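Local coordinates for prokaryotic transcription elongation factor GreA/GreB (Nitrosomonas europaea, PDB 2PN0), which probably binds RNA polymerase as a member of the GreA/GreB family of transcription elongation factors, at residues T55-F65 / L101-I110. Numbering follows the deposited sequence.
Sequences TVVTMNSTVRF and LLGLAQGDEI
The ring of Phe-65 is met at its edge by Leu-101, whose CD2 lies near the ring plane, 3.8 Å from CZ. One face carries Val-63 CG1, 3.4 Å above the plane and offset toward the rim, while Ile-110 CD1 approaches CE1 obliquely; the Phe-74 ring meets that of Phe-65 with planes at about 25°, and Val-122 and Ile-124 also touch it. With CG beside the backbone N (chi1 -62°), the far end of the ring reaches Leu-101 and Ile-110.

The backbones join at the single bridge between Val-56 and Ala-105, a non-hydrogen-bonded pair. Val-57 is gripped through both backbone polar atoms: its N donates almost straight to Leu-104 O (2.8 Å, 178° at the hydrogen), and its O accepts from Gly-103 N at 2.9 Å. Gln-106 N adds a bond to Thr-55 O in the carbonyl plane. Between these bonds the buried Val-57 side chain packs over the turn, CG1 lying 3.3 Å from Leu-101 O and CG2 4.3 Å from Leu-104 CB. Cutting Val-57 back to alanine removes both methyls, which is likely to open a gap over Leu-101 O and beside Leu-104 CB. The selenium of Met-59 meets Leu-102 CD1 at 4.1 Å.

Two consecutive type II turns, 101-104 and 105-108, shape the partner segment; Asp-108 OD2 receives Ala-105 N from above the carboxylate plane (2.8 Å), tying the second turn across its ends. The arrangement is an isolated antiparallel beta bridge, joining the approach to strand 62-67 to the turns leading into strand 109-113, in the part assigned to the FKBP-clan GreA/GreB C-terminal family.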
loop_
_atom_site.group_PDB
_atom_site.type_symbol
_atom_site.label_atom_id
_atom_site.label_comp_id
_atom_site.label_asym_id
_atom_site.label_seq_id
_atom_site.Cartn_x
_atom_site.Cartn_y
_atom_site.Cartn_z
ATOM N N THR A 55 -0.562 20.255 10.375
ATOM C CA THR A 55 -1.582 19.215 10.222
ATOM C C THR A 55 -1.605 18.604 8.831
ATOM O O THR A 55 -2.385 17.663 8.595
ATOM C CB THR A 55 -2.963 19.786 10.446
ATOM O OG1 THR A 55 -3.086 20.988 9.668
ATOM C CG2 THR A 55 -3.199 20.082 11.929
ATOM N N VAL A 56 -0.795 19.140 7.904
ATOM C CA VAL A 56 -0.698 18.627 6.510
ATOM C C VAL A 56 0.404 17.566 6.379
ATOM O O VAL A 56 1.518 17.756 6.887
ATOM C CB VAL A 56 -0.484 19.809 5.483
ATOM C CG1 VAL A 56 -0.088 19.282 4.065
ATOM C CG2 VAL A 56 -1.721 20.673 5.411
ATOM N N VAL A 57 0.086 16.453 5.689
ATOM C CA VAL A 57 1.040 15.356 5.475
ATOM C C VAL A 57 2.066 15.726 4.401
ATOM O O VAL A 57 1.716 15.959 3.251
ATOM C CB VAL A 57 0.316 14.051 5.056
ATOM C CG1 VAL A 57 1.349 12.934 4.847
ATOM C CG2 VAL A 57 -0.643 13.620 6.164
ATOM N N THR A 58 3.327 15.785 4.812
ATOM C CA THR A 58 4.431 16.060 3.917
ATOM C C THR A 58 5.333 14.838 3.859
ATOM O O THR A 58 5.183 13.897 4.632
ATOM C CB THR A 58 5.252 17.285 4.391
ATOM O OG1 THR A 58 5.760 17.048 5.722
ATOM C CG2 THR A 58 4.359 18.493 4.407
HETATM N N MSE A 59 6.290 14.847 2.952
HETATM C CA MSE A 59 7.333 13.799 2.997
HETATM C C MSE A 59 7.944 13.793 4.411
HETATM O O MSE A 59 8.148 14.867 5.029
HETATM C CB MSE A 59 8.390 14.059 1.914
HETATM C CG MSE A 59 7.868 13.930 0.466
HETATM SE SE MSE A 59 6.991 12.187 0.116
HETATM C CE MSE A 59 8.459 11.034 0.658
ATOM N N ASN A 60 8.205 12.590 4.931
ATOM C CA ASN A 60 8.811 12.375 6.253
ATOM C C ASN A 60 7.927 12.716 7.459
ATOM O O ASN A 60 8.428 12.738 8.602
ATOM C CB ASN A 60 10.213 13.029 6.343
ATOM C CG ASN A 60 11.197 12.389 5.386
ATOM O OD1 ASN A 60 11.349 11.173 5.396
ATOM N ND2 ASN A 60 11.898 13.207 4.575
ATOM N N SER A 61 6.642 12.996 7.187
ATOM C CA SER A 61 5.620 13.169 8.247
ATOM C C SER A 61 5.311 11.796 8.840
ATOM O O SER A 61 5.238 10.794 8.115
ATOM C CB SER A 61 4.290 13.747 7.691
ATOM O OG SER A 61 4.421 15.146 7.463
ATOM N N THR A 62 5.070 11.750 10.155
ATOM C CA THR A 62 4.488 10.548 10.772
ATOM C C THR A 62 2.996 10.798 10.959
ATOM O O THR A 62 2.617 11.825 11.542
ATOM C CB THR A 62 5.173 10.219 12.126
ATOM O OG1 THR A 62 6.522 9.856 11.855
ATOM C CG2 THR A 62 4.498 9.043 12.819
ATOM N N VAL A 63 2.183 9.892 10.411
ATOM C CA VAL A 63 0.741 10.014 10.434
ATOM C C VAL A 63 0.207 9.004 11.436
ATOM O O VAL A 63 0.499 7.810 11.346
ATOM C CB VAL A 63 0.157 9.789 9.007
ATOM C CG1 VAL A 63 -1.363 10.029 8.975
ATOM C CG2 VAL A 63 0.863 10.692 7.968
ATOM N N ARG A 64 -0.570 9.498 12.404
ATOM C CA ARG A 64 -1.241 8.633 13.381
ATOM C C ARG A 64 -2.674 8.413 12.940
ATOM O O ARG A 64 -3.364 9.388 12.647
ATOM C CB ARG A 64 -1.226 9.299 14.761
ATOM C CG ARG A 64 -1.825 8.461 15.843
ATOM C CD ARG A 64 -1.303 8.940 17.159
ATOM N NE ARG A 64 -1.857 8.268 18.311
ATOM C CZ ARG A 64 -1.596 7.013 18.703
ATOM N NH1 ARG A 64 -0.811 6.207 17.993
ATOM N NH2 ARG A 64 -2.155 6.550 19.824
ATOM N N PHE A 65 -3.108 7.156 12.891
ATOM C CA PHE A 65 -4.432 6.798 12.414
ATOM C C PHE A 65 -5.224 6.102 13.484
ATOM O O PHE A 65 -4.651 5.345 14.282
ATOM C CB PHE A 65 -4.336 5.746 11.300
ATOM C CG PHE A 65 -3.615 6.198 10.078
ATOM C CD1 PHE A 65 -4.300 6.863 9.053
ATOM C CD2 PHE A 65 -2.244 5.930 9.936
ATOM C CE1 PHE A 65 -3.646 7.265 7.896
ATOM C CE2 PHE A 65 -1.543 6.355 8.773
ATOM C CZ PHE A 65 -2.264 7.001 7.752
ATOM N N LEU A 101 -1.082 9.444 0.516
ATOM C CA LEU A 101 -1.018 10.142 1.822
ATOM C C LEU A 101 -0.528 11.582 1.684
ATOM O O LEU A 101 -0.923 12.439 2.464
ATOM C CB LEU A 101 -0.108 9.407 2.842
ATOM C CG LEU A 101 -0.631 8.104 3.427
ATOM C CD1 LEU A 101 0.452 7.464 4.362
ATOM C CD2 LEU A 101 -1.964 8.308 4.211
ATOM N N LEU A 102 0.353 11.821 0.717
ATOM C CA LEU A 102 0.992 13.131 0.556
ATOM C C LEU A 102 -0.115 14.134 0.340
ATOM O O LEU A 102 -1.001 13.932 -0.478
ATOM C CB LEU A 102 1.907 13.109 -0.664
ATOM C CG LEU A 102 2.693 14.402 -0.894
ATOM C CD1 LEU A 102 3.702 14.592 0.267
ATOM C CD2 LEU A 102 3.342 14.330 -2.296
ATOM N N GLY A 103 -0.081 15.203 1.104
ATOM C CA GLY A 103 -1.040 16.283 0.889
ATOM C C GLY A 103 -2.350 16.144 1.652
ATOM O O GLY A 103 -3.139 17.120 1.734
ATOM N N LEU A 104 -2.598 14.975 2.238
ATOM C CA LEU A 104 -3.782 14.809 3.086
ATOM C C LEU A 104 -3.583 15.640 4.377
ATOM O O LEU A 104 -2.471 16.166 4.642
ATOM C CB LEU A 104 -4.001 13.342 3.437
ATOM C CG LEU A 104 -4.381 12.482 2.237
ATOM C CD1 LEU A 104 -4.778 11.100 2.840
ATOM C CD2 LEU A 104 -5.501 13.102 1.458
ATOM N N ALA A 105 -4.649 15.792 5.160
ATOM C CA ALA A 105 -4.554 16.570 6.404
ATOM C C ALA A 105 -5.185 15.842 7.605
ATOM O O ALA A 105 -6.010 14.951 7.414
ATOM C CB ALA A 105 -5.206 17.915 6.217
ATOM N N GLN A 106 -4.781 16.231 8.819
ATOM C CA GLN A 106 -5.383 15.734 10.055
ATOM C C GLN A 106 -6.908 15.807 9.938
ATOM O O GLN A 106 -7.462 16.812 9.449
ATOM C CB GLN A 106 -4.891 16.570 11.263
ATOM C CG GLN A 106 -5.199 15.976 12.662
ATOM C CD GLN A 106 -6.634 16.270 13.145
ATOM O OE1 GLN A 106 -7.297 17.170 12.618
ATOM N NE2 GLN A 106 -7.121 15.496 14.116
ATOM N N GLY A 107 -7.582 14.734 10.350
ATOM C CA GLY A 107 -9.024 14.661 10.259
ATOM C C GLY A 107 -9.536 13.927 9.024
ATOM O O GLY A 107 -10.694 13.470 9.032
ATOM N N ASP A 108 -8.688 13.816 7.979
ATOM C CA ASP A 108 -9.081 13.191 6.721
ATOM C C ASP A 108 -9.256 11.701 6.941
ATOM O O ASP A 108 -8.574 11.100 7.790
ATOM C CB ASP A 108 -8.051 13.404 5.607
ATOM C CG ASP A 108 -8.129 14.773 4.993
ATOM O OD1 ASP A 108 -9.084 15.528 5.326
ATOM O OD2 ASP A 108 -7.211 15.110 4.200
ATOM N N GLU A 109 -10.199 11.116 6.225
ATOM C CA GLU A 109 -10.402 9.661 6.309
ATOM C C GLU A 109 -10.037 8.967 4.990
ATOM O O GLU A 109 -10.296 9.490 3.894
ATOM C CB GLU A 109 -11.859 9.363 6.745
ATOM C CG GLU A 109 -12.078 9.790 8.219
ATOM C CD GLU A 109 -13.533 9.700 8.728
ATOM O OE1 GLU A 109 -14.478 9.503 7.934
ATOM O OE2 GLU A 109 -13.679 9.802 9.969
ATOM N N ILE A 110 -9.414 7.796 5.089
ATOM C CA ILE A 110 -9.151 7.018 3.877
ATOM C C ILE A 110 -9.404 5.590 4.260
ATOM O O ILE A 110 -9.593 5.278 5.446
ATOM C CB ILE A 110 -7.699 7.189 3.316
ATOM C CG1 ILE A 110 -6.651 6.928 4.387
ATOM C CG2 ILE A 110 -7.535 8.578 2.653
ATOM C CD1 ILE A 110 -5.180 6.987 3.746
#